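Local coordinates for protein putative Acetyltransferase from the GNAT family (Novosphingobium aromaticivorans DSM 12444, PDB 3EC4) that probably transfers an acyl group, most likely acetyl from acetyl-CoA, to an acceptor that is not yet known, at residues Ala82-Met87 with His196-Asn201; Asp9-Asn14 with Trp63-Glu68; Leu117-Gly122 with Gly162-Pro167; Ile88-Val93 with Gly212-Arg217. All blocks are in the same frame, centred on the assembly; numbering follows the deposited sequence. Where two conformers were deposited one is given.

All four contacts reach the same mixed sheet. Contact 2 is the most buried. It lays the N-terminal helix on edge strand 61-66 with a salt bridge and a small apolar patch. Contacts 1 and 4 both use the chain of strand 76-88, which runs between strands 192-198 and 214-226. Contact 1 is mainly regular backbone pairing. Contact 4 lies at the end of the strand, where pairing gives way to an exposed salt bridge. D9 of contact 2 forms salt bridges to R216 and R217 of contact 4, and Q86 of contact 1 also meets R216. Contact 3 is separate, on strand 157-165, and has no hydrogen bonds between its segments.

Contact 1: Ala82-Met87 with His196-Asn201; sequences APLLQM and HSYASN
Backbone bonds carry most of this contact. L85 and S197 form an antiparallel hydrogen-bonded pair. L85 N gives to S197 O at 2.8 Å, nearly along the C=O axis, and S197 N gives to L85 O at 2.9 Å in the carbonyl plane. Just past the strand, A199 N gives to P83 O at 2.9 Å, this time from above the carbonyl plane. A water donates to the same P83 O and accepts from S200 N.

One side-chain bond runs beside the backbone. Q86 starts with CG anti to the backbone N and continues extended, alongside H196. Q86 NE2 gives to H196 NE2 at 3.0 Å. The ring nitrogen lies near the Q86 amide plane, but the donor sits 34° out of the H196 ring plane. Because H196 NE2 accepts here, the ring is probably neutral, with its proton on ND1. Q86 OE1 turns to R216, and Q86 NE2 also bonds L8 O.

Van der Waals contacts fill the rest. A82 CB meets the edge of the Y198 ring at CE1, 3.7 Å away. L84 puts CD1 near H196 CD2, at 4.0 Å, and CD2 near Y198 CD1.

The chain leaves the sheet by a type I turn from Y198 to N201, and N201 caps helix 202-210. The pairing is that of neighbouring antiparallel strands, 76-88 and 192-198, inside the mixed sheet of a GNAT-type fold.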
loop_
_atom_site.group_PDB
_atom_site.type_symbol
_atom_site.label_atom_id
_atom_site.label_comp_id
_atom_site.label_asym_id
_atom_site.label_seq_id
_atom_site.Cartn_x
_atom_site.Cartn_y
_atom_site.Cartn_z
ATOM N N ALA A 82 -2.848 13.449 4.139
ATOM C CA ALA A 82 -2.562 12.545 5.222
ATOM C C ALA A 82 -1.045 12.443 5.498
ATOM O O ALA A 82 -0.318 11.888 4.703
ATOM C CB ALA A 82 -3.130 11.169 4.852
ATOM N N PRO A 83 -0.578 12.998 6.614
ATOM C CA PRO A 83 0.789 12.780 7.018
ATOM C C PRO A 83 1.038 11.293 7.286
ATOM O O PRO A 83 0.282 10.629 8.025
ATOM C CB PRO A 83 0.916 13.602 8.300
ATOM C CG PRO A 83 -0.188 14.664 8.147
ATOM C CD PRO A 83 -1.289 13.879 7.549
ATOM N N LEU A 84 2.116 10.803 6.706
ATOM C CA LEU A 84 2.552 9.405 6.896
ATOM C C LEU A 84 3.914 9.305 7.556
ATOM O O LEU A 84 4.754 10.206 7.438
ATOM C CB LEU A 84 2.645 8.676 5.549
ATOM C CG LEU A 84 1.436 8.758 4.651
ATOM C CD1 LEU A 84 1.730 8.053 3.297
ATOM C CD2 LEU A 84 0.162 8.192 5.346
ATOM N N LEU A 85 4.168 8.144 8.173
ATOM C CA LEU A 85 5.511 7.793 8.608
ATOM C C LEU A 85 5.872 6.601 7.751
ATOM O O LEU A 85 5.173 5.578 7.793
ATOM C CB LEU A 85 5.562 7.436 10.102
ATOM C CG LEU A 85 6.957 6.997 10.607
ATOM C CD1 LEU A 85 8.026 8.108 10.481
ATOM C CD2 LEU A 85 6.916 6.435 12.015
ATOM N N GLN A 86 6.910 6.749 6.948
ATOM C CA GLN A 86 7.427 5.606 6.177
ATOM C C GLN A 86 8.456 4.831 6.980
ATOM O O GLN A 86 9.358 5.429 7.566
ATOM C CB GLN A 86 8.028 6.107 4.863
ATOM C CG GLN A 86 8.459 4.995 3.937
ATOM C CD GLN A 86 9.182 5.564 2.719
ATOM O OE1 GLN A 86 10.372 5.808 2.788
ATOM N NE2 GLN A 86 8.458 5.821 1.644
HETATM N N MSE A 87 8.329 3.497 7.000
HETATM C CA MSE A 87 9.154 2.597 7.829
HETATM C C MSE A 87 9.785 1.485 7.003
HETATM O O MSE A 87 9.230 1.082 6.003
HETATM C CB MSE A 87 8.326 1.986 8.983
HETATM C CG MSE A 87 7.591 3.034 9.745
HETATM SE SE MSE A 87 6.647 2.407 11.275
HETATM C CE MSE A 87 8.130 2.172 12.504
ATOM N N HIS A 196 4.001 2.221 5.000
ATOM C CA HIS A 196 3.592 3.518 5.512
ATOM C C HIS A 196 2.557 3.321 6.592
ATOM O O HIS A 196 1.663 2.466 6.453
ATOM C CB HIS A 196 2.970 4.403 4.412
ATOM C CG HIS A 196 3.921 4.763 3.308
ATOM N ND1 HIS A 196 3.954 4.090 2.108
ATOM C CD2 HIS A 196 4.903 5.700 3.238
ATOM C CE1 HIS A 196 4.904 4.602 1.341
ATOM N NE2 HIS A 196 5.482 5.590 1.999
ATOM N N SER A 197 2.652 4.111 7.656
ATOM C CA SER A 197 1.570 4.260 8.623
ATOM C C SER A 197 1.073 5.682 8.534
ATOM O O SER A 197 1.860 6.539 8.250
ATOM C CB SER A 197 2.113 4.054 10.023
ATOM O OG SER A 197 1.093 4.106 11.024
ATOM N N TYR A 198 -0.166 5.940 8.934
ATOM C CA TYR A 198 -0.545 7.299 9.251
ATOM C C TYR A 198 0.369 7.733 10.384
ATOM O O TYR A 198 0.647 6.922 11.282
ATOM C CB TYR A 198 -2.015 7.394 9.668
ATOM C CG TYR A 198 -2.952 7.169 8.524
ATOM C CD1 TYR A 198 -3.240 8.212 7.649
ATOM C CD2 TYR A 198 -3.489 5.925 8.252
ATOM C CE1 TYR A 198 -4.067 8.047 6.599
ATOM C CE2 TYR A 198 -4.351 5.744 7.156
ATOM C CZ TYR A 198 -4.610 6.817 6.330
ATOM O OH TYR A 198 -5.460 6.716 5.254
ATOM N N ALA A 199 0.855 8.985 10.337
ATOM C CA ALA A 199 1.750 9.501 11.384
ATOM C C ALA A 199 1.031 9.547 12.710
ATOM O O ALA A 199 1.655 9.464 13.784
ATOM C CB ALA A 199 2.272 10.885 11.027
ATOM N N SER A 200 -0.286 9.729 12.635
ATOM C CA SER A 200 -1.152 9.763 13.802
ATOM C C SER A 200 -1.327 8.432 14.545
ATOM O O SER A 200 -1.812 8.438 15.678
ATOM C CB SER A 200 -2.544 10.273 13.410
ATOM O OG SER A 200 -3.258 9.264 12.676
ATOM N N ASN A 201 -0.984 7.311 13.921
ATOM C CA ASN A 201 -1.293 6.012 14.484
ATOM C C ASN A 201 -0.169 5.489 15.392
ATOM O O ASN A 201 0.589 4.583 15.030
ATOM C CB ASN A 201 -1.666 5.062 13.369
ATOM C CG ASN A 201 -2.419 3.839 13.855
ATOM O OD1 ASN A 201 -2.424 3.523 15.045
ATOM N ND2 ASN A 201 -3.008 3.114 12.914
HETATM O O HOH W 1 -1.519 11.049 10.080
#

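Contact 2: Asp9-Asn14 with Trp63-Glu68; sequences DRPVWN and WLVEPE
A side-on salt bridge joins the two segments. R10 NE gives to E66 OE1 at 2.8 Å, on the syn lone pair. R10 NH2 gives to E66 OE2 at 2.9 Å, but from above the carboxylate plane. The two flat groups are therefore turned 42° from each other. R10 bends at chi3 (68°) and E66 at chi2 (-74°), which brings the tips together. W13 CB covers one face of the guanidinium, and R10 NH2 has a second partner in A43 O. An alanine in place of R10 would remove both bonds and would probably leave the buried E66 carboxylate poorly balanced.

R10 is also the N-cap of helix 11-17. This N-terminal helix lies against 61-66, the edge strand of the large mixed sheet, whose inner neighbour is strand 214-226.

P11 CG meets V65 CG1 at 3.9 Å, and V12 CG2 meets V65 CB at 3.9 Å. Both pairs cross at about a right angle.

A water takes the W13 N-H and can donate to V65 O. P67 CD presses on D9 O at 3.2 Å, and that buried carbonyl has no polar partner in the model. D9 OD1 forms salt bridges to R216 and R217.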
loop_
_atom_site.group_PDB
_atom_site.type_symbol
_atom_site.label_atom_id
_atom_site.label_comp_id
_atom_site.label_asym_id
_atom_site.label_seq_id
_atom_site.Cartn_x
_atom_site.Cartn_y
_atom_site.Cartn_z
ATOM N N ASP A 9 11.675 7.529 -1.729
ATOM C CA ASP A 9 11.226 8.935 -1.692
ATOM C C ASP A 9 10.051 9.199 -2.625
ATOM O O ASP A 9 9.320 10.169 -2.465
ATOM C CB ASP A 9 12.362 9.879 -2.034
ATOM C CG ASP A 9 13.433 9.907 -0.990
ATOM O OD1 ASP A 9 13.229 9.465 0.160
ATOM O OD2 ASP A 9 14.534 10.327 -1.356
ATOM N N ARG A 10 9.925 8.406 -3.669
ATOM C CA ARG A 10 8.815 8.545 -4.586
ATOM C C ARG A 10 8.302 7.172 -4.958
ATOM O O ARG A 10 8.623 6.655 -6.035
ATOM C CB ARG A 10 9.240 9.325 -5.828
ATOM C CG ARG A 10 9.762 10.751 -5.582
ATOM C CD ARG A 10 9.722 11.568 -6.888
ATOM N NE ARG A 10 8.336 11.779 -7.237
ATOM C CZ ARG A 10 7.854 12.023 -8.454
ATOM N NH1 ARG A 10 8.640 12.137 -9.516
ATOM N NH2 ARG A 10 6.543 12.159 -8.583
ATOM N N PRO A 11 7.600 6.507 -4.021
ATOM C CA PRO A 11 7.327 5.065 -4.196
ATOM C C PRO A 11 6.351 4.769 -5.332
ATOM O O PRO A 11 6.505 3.772 -6.021
ATOM C CB PRO A 11 6.823 4.608 -2.808
ATOM C CG PRO A 11 6.490 5.843 -2.073
ATOM C CD PRO A 11 7.125 7.022 -2.737
ATOM N N VAL A 12 5.421 5.672 -5.594
ATOM C CA VAL A 12 4.498 5.489 -6.734
ATOM C C VAL A 12 5.230 5.674 -8.058
ATOM O O VAL A 12 5.123 4.844 -8.973
ATOM C CB VAL A 12 3.285 6.486 -6.649
ATOM C CG1 VAL A 12 2.378 6.312 -7.870
ATOM C CG2 VAL A 12 2.534 6.288 -5.352
ATOM N N TRP A 13 5.918 6.811 -8.179
ATOM C CA TRP A 13 6.670 7.127 -9.362
ATOM C C TRP A 13 7.640 6.004 -9.679
ATOM O O TRP A 13 7.655 5.463 -10.794
ATOM C CB TRP A 13 7.374 8.464 -9.196
ATOM C CG TRP A 13 8.189 8.911 -10.399
ATOM C CD1 TRP A 13 9.539 8.867 -10.511
ATOM C CD2 TRP A 13 7.706 9.515 -11.616
ATOM N NE1 TRP A 13 9.940 9.394 -11.702
ATOM C CE2 TRP A 13 8.839 9.787 -12.416
ATOM C CE3 TRP A 13 6.437 9.820 -12.116
ATOM C CZ2 TRP A 13 8.745 10.356 -13.692
ATOM C CZ3 TRP A 13 6.341 10.393 -13.369
ATOM C CH2 TRP A 13 7.499 10.637 -14.158
ATOM N N ASN A 14 8.392 5.608 -8.660
ATOM C CA ASN A 14 9.483 4.693 -8.889
ATOM C C ASN A 14 9.020 3.255 -9.155
ATOM O O ASN A 14 9.589 2.575 -9.998
ATOM C CB ASN A 14 10.452 4.797 -7.754
ATOM C CG ASN A 14 11.250 6.080 -7.801
ATOM O OD1 ASN A 14 11.473 6.678 -8.878
ATOM N ND2 ASN A 14 11.722 6.494 -6.657
ATOM N N TRP A 63 -4.635 9.213 -5.716
ATOM C CA TRP A 63 -3.781 9.330 -4.569
ATOM C C TRP A 63 -2.352 9.421 -5.033
ATOM O O TRP A 63 -1.895 8.610 -5.865
ATOM C CB TRP A 63 -3.865 8.121 -3.643
ATOM C CG TRP A 63 -5.005 8.126 -2.696
ATOM C CD1 TRP A 63 -6.173 7.458 -2.829
ATOM C CD2 TRP A 63 -5.070 8.816 -1.449
ATOM N NE1 TRP A 63 -6.976 7.676 -1.741
ATOM C CE2 TRP A 63 -6.322 8.503 -0.872
ATOM C CE3 TRP A 63 -4.206 9.675 -0.761
ATOM C CZ2 TRP A 63 -6.738 9.034 0.344
ATOM C CZ3 TRP A 63 -4.638 10.198 0.456
ATOM C CH2 TRP A 63 -5.888 9.869 0.986
ATOM N N LEU A 64 -1.654 10.372 -4.415
ATOM C CA LEU A 64 -0.221 10.588 -4.575
ATOM C C LEU A 64 0.509 10.380 -3.237
ATOM O O LEU A 64 -0.005 10.735 -2.183
ATOM C CB LEU A 64 0.048 11.985 -5.120
ATOM C CG LEU A 64 -0.722 12.357 -6.386
ATOM C CD1 LEU A 64 -1.788 13.358 -6.036
ATOM C CD2 LEU A 64 0.232 12.894 -7.476
ATOM N N VAL A 65 1.682 9.791 -3.319
ATOM C CA VAL A 65 2.532 9.480 -2.137
ATOM C C VAL A 65 3.889 10.095 -2.453
ATOM O O VAL A 65 4.604 9.611 -3.343
ATOM C CB VAL A 65 2.620 7.967 -1.825
ATOM C CG1 VAL A 65 3.460 7.757 -0.567
ATOM C CG2 VAL A 65 1.198 7.391 -1.633
ATOM N N GLU A 66 4.172 11.215 -1.786
ATOM C CA GLU A 66 5.347 12.033 -2.049
ATOM C C GLU A 66 5.926 12.534 -0.753
ATOM O O GLU A 66 5.282 12.416 0.275
ATOM C CB GLU A 66 4.999 13.190 -2.968
ATOM C CG GLU A 66 4.345 12.752 -4.283
ATOM C CD GLU A 66 5.305 12.115 -5.295
ATOM O OE1 GLU A 66 6.530 12.240 -5.123
ATOM O OE2 GLU A 66 4.836 11.492 -6.296
ATOM N N PRO A 67 7.137 13.109 -0.783
ATOM C CA PRO A 67 7.621 13.650 0.502
ATOM C C PRO A 67 6.727 14.792 1.079
ATOM O O PRO A 67 6.431 14.774 2.264
ATOM C CB PRO A 67 9.053 14.111 0.165
ATOM C CG PRO A 67 9.488 13.230 -0.969
ATOM C CD PRO A 67 8.187 13.135 -1.823
ATOM N N GLU A 68 6.220 15.684 0.226
ATOM C CA GLU A 68 5.417 16.818 0.662
ATOM C C GLU A 68 3.987 16.761 0.072
ATOM O O GLU A 68 3.760 16.058 -0.908
ATOM C CB GLU A 68 6.120 18.091 0.215
ATOM C CG GLU A 68 7.526 18.196 0.776
ATOM C CD GLU A 68 7.553 18.222 2.311
ATOM O OE1 GLU A 68 6.536 18.637 2.916
ATOM O OE2 GLU A 68 8.590 17.818 2.912
HETATM O O HOH W 2 5.695 8.786 -5.755
#

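Contact 3: Leu117-Gly122 with Gly162-Pro167; sequences LATEPG and GVCTWP
No hydrogen bond joins the two segments; packing does the work. The tight part centres on T119, at the end of helix 109-118. Its OG1 lies between the backbone N and the carbonyl carbon (chi1 56°). From there OG1 bonds back to L115 O in the last turn of the helix. T119 OG1 also sits over C164 CB at only 3.1 Å, with C164 SG at 3.6 Å. The methyl branch, T119 CG2, goes the other way, against T165 O at 3.4 Å. T119 thus fits one branch against C164 and the other against the next peptide. An alanine in place of T119 would lose the bond to L115 O and the CG2 contact, and would probably loosen the end of the helix on the strand.

P121 is buried beside it. P121 CB meets C164 SG at 4.0 Å, and P121 O takes a CA-H contact from G162 CA at 3.5 Å. G162 has a positive phi (73°), a backbone shape that favours glycine.

Strand 157-165 is a central strand of the GNAT domain. It leads into the segment R170 to A175, which fits the family pattern R/Q-x-x-G-x-G/A and probably binds the acetyl-CoA pyrophosphate. Helix 109-118 covers one face of this strand, and helix 174-188 touches V163 from the other.

At the exposed rim one point is still tight: A118 CB closes on W166 CZ3 at 3.3 Å. The rest of the outer side is looser. E120 points away from the strand and is exposed. P167 CD only comes within 4.4 Å of T119 CG2.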
loop_
_atom_site.group_PDB
_atom_site.type_symbol
_atom_site.label_atom_id
_atom_site.label_comp_id
_atom_site.label_asym_id
_atom_site.label_seq_id
_atom_site.Cartn_x
_atom_site.Cartn_y
_atom_site.Cartn_z
ATOM N N LEU A 117 -13.400 -3.812 2.189
ATOM C CA LEU A 117 -14.356 -2.705 2.096
ATOM C C LEU A 117 -14.918 -2.299 3.478
ATOM O O LEU A 117 -15.259 -1.136 3.674
ATOM C CB LEU A 117 -15.470 -3.037 1.089
ATOM C CG LEU A 117 -15.010 -3.231 -0.381
ATOM C CD1 LEU A 117 -16.208 -3.558 -1.301
ATOM C CD2 LEU A 117 -14.240 -2.016 -0.919
ATOM N N ALA A 118 -14.972 -3.237 4.423
ATOM C CA ALA A 118 -15.475 -3.031 5.774
ATOM C C ALA A 118 -14.446 -2.450 6.783
ATOM O O ALA A 118 -14.821 -1.995 7.862
ATOM C CB ALA A 118 -15.953 -4.341 6.325
ATOM N N THR A 119 -13.164 -2.543 6.467
ATOM C CA THR A 119 -12.121 -2.188 7.441
ATOM C C THR A 119 -11.286 -1.096 6.814
ATOM O O THR A 119 -11.733 -0.442 5.894
ATOM C CB THR A 119 -11.269 -3.416 7.827
ATOM O OG1 THR A 119 -10.710 -3.996 6.643
ATOM C CG2 THR A 119 -12.140 -4.457 8.550
ATOM N N GLU A 120 -10.064 -0.906 7.291
ATOM C CA GLU A 120 -9.207 0.150 6.764
ATOM C C GLU A 120 -7.874 -0.434 6.244
ATOM O O GLU A 120 -6.813 -0.200 6.835
ATOM C CB GLU A 120 -8.980 1.220 7.848
ATOM C CG GLU A 120 -10.262 1.970 8.249
ATOM C CD GLU A 120 -10.111 2.783 9.529
ATOM O OE1 GLU A 120 -8.996 2.827 10.111
ATOM O OE2 GLU A 120 -11.133 3.348 9.971
ATOM N N PRO A 121 -7.931 -1.190 5.121
ATOM C CA PRO A 121 -6.747 -1.810 4.507
ATOM C C PRO A 121 -5.977 -0.854 3.586
ATOM O O PRO A 121 -4.941 -1.255 2.983
ATOM C CB PRO A 121 -7.359 -2.931 3.633
ATOM C CG PRO A 121 -8.674 -2.407 3.221
ATOM C CD PRO A 121 -9.157 -1.470 4.340
ATOM N N GLY A 122 -6.487 0.371 3.462
ATOM C CA GLY A 122 -6.109 1.239 2.348
ATOM C C GLY A 122 -7.012 1.004 1.135
ATOM O O GLY A 122 -8.044 0.295 1.244
ATOM N N GLY A 162 -2.497 -3.804 2.982
ATOM C CA GLY A 162 -3.747 -4.556 3.053
ATOM C C GLY A 162 -3.930 -5.301 4.359
ATOM O O GLY A 162 -4.631 -6.325 4.384
ATOM N N VAL A 163 -3.333 -4.789 5.450
ATOM C CA VAL A 163 -3.420 -5.484 6.746
ATOM C C VAL A 163 -4.763 -5.126 7.385
ATOM O O VAL A 163 -4.979 -3.992 7.809
ATOM C CB VAL A 163 -2.292 -5.085 7.712
ATOM C CG1 VAL A 163 -2.434 -5.870 9.011
ATOM C CG2 VAL A 163 -0.885 -5.329 7.052
ATOM N N CYS A 164 -5.669 -6.079 7.487
ATOM C CA CYS A 164 -6.936 -5.746 8.109
ATOM C C CYS A 164 -7.594 -6.965 8.670
ATOM O O CYS A 164 -7.433 -8.074 8.137
ATOM C CB CYS A 164 -7.839 -5.118 7.087
ATOM S SG CYS A 164 -8.113 -6.259 5.748
ATOM N N THR A 165 -8.390 -6.711 9.706
ATOM C CA THR A 165 -8.957 -7.728 10.573
ATOM C C THR A 165 -10.396 -7.306 10.832
ATOM O O THR A 165 -10.641 -6.119 11.092
ATOM C CB THR A 165 -8.201 -7.820 11.942
ATOM O OG1 THR A 165 -6.789 -8.043 11.723
ATOM C CG2 THR A 165 -8.762 -8.934 12.809
ATOM N N TRP A 166 -11.350 -8.234 10.716
ATOM C CA TRP A 166 -12.745 -7.904 11.093
ATOM C C TRP A 166 -12.699 -7.501 12.568
ATOM O O TRP A 166 -11.979 -8.098 13.347
ATOM C CB TRP A 166 -13.685 -9.117 10.981
ATOM C CG TRP A 166 -13.969 -9.544 9.578
ATOM C CD1 TRP A 166 -13.447 -10.646 8.918
ATOM C CD2 TRP A 166 -14.802 -8.880 8.639
ATOM N NE1 TRP A 166 -13.908 -10.675 7.622
ATOM C CE2 TRP A 166 -14.763 -9.625 7.437
ATOM C CE3 TRP A 166 -15.573 -7.721 8.686
ATOM C CZ2 TRP A 166 -15.481 -9.248 6.309
ATOM C CZ3 TRP A 166 -16.277 -7.352 7.569
ATOM C CH2 TRP A 166 -16.250 -8.126 6.408
ATOM N N PRO A 167 -13.513 -6.511 12.958
ATOM C CA PRO A 167 -13.602 -6.090 14.358
ATOM C C PRO A 167 -13.800 -7.221 15.330
ATOM O O PRO A 167 -13.111 -7.243 16.374
ATOM C CB PRO A 167 -14.793 -5.148 14.362
ATOM C CG PRO A 167 -14.821 -4.577 13.027
ATOM C CD PRO A 167 -14.376 -5.704 12.096
#

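Contact 4: Ile88-Val93 with Gly212-Arg217; sequences IADGPV and GFRARR
R214 spans the contact from its backbone to its tip. Its backbone pairs with I88 as an antiparallel hydrogen-bonded pair, with I88 N giving to R214 O and R214 N giving to I88 O. The side chain then leaves with CG between the backbone N and the carbonyl carbon (chi1 69°). R214 CB stays 4.1 Å from I88 O. R214 CG lies 3.7 Å from I88 O and also touches the I88 CG2 methyl. The chain runs extended to NE, alongside I88. R214 CD passes D90 OD1 at 3.8 Å. R214 NE gives to D90 OD1 at 3.0 Å. R214 CZ lies over I88 CG2 at 3.8 Å, so the methyl covers one face of the guanidinium. R214 NH2 ends the chain by giving to D90 OD2 at 2.8 Å. Both D90 oxygens use their syn lone pairs, and the carboxylate and guanidinium planes are 33° apart. This side-on grip and the methyl together fix the rotation of the group, although both charged residues are exposed.

The buried side is apolar. A89 CB stands over the centre of the F213 ring, 3.7 Å from its centroid, in a CH-pi contact. The F213 side chain also touches I179 and I183 of helix 174-188.

Two waters bridge the loop. One can donate to I88 O or G212 O, and the other links G91 N to G212 O.

G212, with positive phi, is the C-prime residue of a Schellman motif that ends helix 202-210. The chain then enters strand 214-226, where R216 and R217 face Q86 in a classic beta bulge.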
loop_
_atom_site.group_PDB
_atom_site.type_symbol
_atom_site.label_atom_id
_atom_site.label_comp_id
_atom_site.label_asym_id
_atom_site.label_seq_id
_atom_site.Cartn_x
_atom_site.Cartn_y
_atom_site.Cartn_z
ATOM N N ILE A 88 10.962 1.039 7.423
ATOM C CA ILE A 88 11.739 0.048 6.705
ATOM C C ILE A 88 12.168 -1.051 7.645
ATOM O O ILE A 88 12.536 -0.788 8.788
ATOM C CB ILE A 88 12.938 0.735 5.957
ATOM C CG1 ILE A 88 13.596 -0.185 4.927
ATOM C CG2 ILE A 88 13.961 1.281 6.915
ATOM C CD1 ILE A 88 14.606 0.599 3.998
ATOM N N ALA A 89 12.154 -2.282 7.152
ATOM C CA ALA A 89 12.640 -3.407 7.941
ATOM C C ALA A 89 13.909 -3.961 7.298
ATOM O O ALA A 89 13.852 -4.968 6.603
ATOM C CB ALA A 89 11.558 -4.508 8.088
ATOM N N ASP A 90 15.046 -3.301 7.531
ATOM C CA ASP A 90 16.281 -3.709 6.855
ATOM C C ASP A 90 17.219 -4.512 7.732
ATOM O O ASP A 90 18.368 -4.798 7.322
ATOM C CB ASP A 90 17.016 -2.530 6.231
ATOM C CG ASP A 90 17.302 -1.395 7.216
ATOM O OD1 ASP A 90 16.936 -1.473 8.411
ATOM O OD2 ASP A 90 17.854 -0.385 6.745
ATOM N N GLY A 91 16.738 -4.926 8.897
ATOM C CA GLY A 91 17.460 -5.885 9.756
ATOM C C GLY A 91 16.982 -7.299 9.509
ATOM O O GLY A 91 16.071 -7.533 8.748
ATOM N N PRO A 92 17.594 -8.283 10.159
ATOM C CA PRO A 92 17.237 -9.686 9.858
ATOM C C PRO A 92 15.797 -10.092 10.336
ATOM O O PRO A 92 15.383 -9.692 11.388
ATOM C CB PRO A 92 18.307 -10.469 10.635
ATOM C CG PRO A 92 18.671 -9.575 11.752
ATOM C CD PRO A 92 18.598 -8.178 11.229
ATOM N N VAL A 93 15.062 -10.906 9.577
ATOM C CA VAL A 93 13.693 -11.314 10.010
ATOM C C VAL A 93 13.919 -12.585 10.904
ATOM O O VAL A 93 14.404 -13.596 10.408
ATOM C CB VAL A 93 12.744 -11.538 8.723
ATOM C CG1 VAL A 93 11.413 -12.256 9.039
ATOM C CG2 VAL A 93 12.470 -10.210 7.947
ATOM N N GLY A 212 10.237 -5.182 13.679
ATOM C CA GLY A 212 11.516 -4.984 12.971
ATOM C C GLY A 212 11.586 -3.766 12.079
ATOM O O GLY A 212 12.603 -3.539 11.404
ATOM N N PHE A 213 10.499 -2.988 12.029
ATOM C CA PHE A 213 10.482 -1.773 11.182
ATOM C C PHE A 213 11.009 -0.582 11.960
ATOM O O PHE A 213 10.742 -0.427 13.139
ATOM C CB PHE A 213 9.114 -1.418 10.671
ATOM C CG PHE A 213 8.579 -2.389 9.669
ATOM C CD1 PHE A 213 8.016 -3.583 10.071
ATOM C CD2 PHE A 213 8.677 -2.121 8.301
ATOM C CE1 PHE A 213 7.522 -4.473 9.132
ATOM C CE2 PHE A 213 8.154 -2.996 7.359
ATOM C CZ PHE A 213 7.589 -4.159 7.771
ATOM N N ARG A 214 11.765 0.262 11.288
ATOM C CA ARG A 214 12.247 1.492 11.901
ATOM C C ARG A 214 11.776 2.643 11.036
ATOM O O ARG A 214 11.572 2.460 9.822
ATOM C CB ARG A 214 13.784 1.485 12.015
ATOM C CG ARG A 214 14.575 1.590 10.681
ATOM C CD ARG A 214 16.089 1.315 10.893
ATOM N NE ARG A 214 16.805 1.270 9.612
ATOM C CZ ARG A 214 17.032 2.332 8.844
ATOM N NH1 ARG A 214 16.673 3.530 9.230
ATOM N NH2 ARG A 214 17.638 2.195 7.677
ATOM N N ALA A 215 11.607 3.815 11.666
ATOM C CA ALA A 215 11.231 5.028 10.984
ATOM C C ALA A 215 12.285 5.388 9.979
ATOM O O ALA A 215 13.474 5.448 10.301
ATOM C CB ALA A 215 11.045 6.180 11.991
ATOM N N ARG A 216 11.865 5.612 8.751
ATOM C CA ARG A 216 12.769 6.062 7.726
ATOM C C ARG A 216 12.600 7.573 7.501
ATOM O O ARG A 216 13.557 8.325 7.647
ATOM C CB ARG A 216 12.556 5.313 6.424
ATOM C CG ARG A 216 13.714 5.547 5.488
ATOM C CD ARG A 216 13.442 5.191 4.084
ATOM N NE ARG A 216 14.303 6.005 3.244
ATOM C CZ ARG A 216 13.915 6.967 2.403
ATOM N NH1 ARG A 216 12.633 7.278 2.172
ATOM N NH2 ARG A 216 14.864 7.605 1.743
ATOM N N ARG A 217 11.390 8.003 7.143
ATOM C CA ARG A 217 11.118 9.407 6.974
ATOM C C ARG A 217 9.628 9.667 6.943
ATOM O O ARG A 217 8.807 8.763 6.713
ATOM C CB ARG A 217 11.760 9.959 5.702
ATOM C CG ARG A 217 11.207 9.399 4.423
ATOM C CD ARG A 217 11.653 10.177 3.159
ATOM N NE ARG A 217 11.392 11.604 3.217
ATOM C CZ ARG A 217 11.900 12.507 2.395
ATOM N NH1 ARG A 217 12.705 12.167 1.381
ATOM N NH2 ARG A 217 11.590 13.758 2.581
HETATM O O HOH W 3 14.770 -1.891 10.487
HETATM O O HOH W 4 14.385 -5.240 10.631
#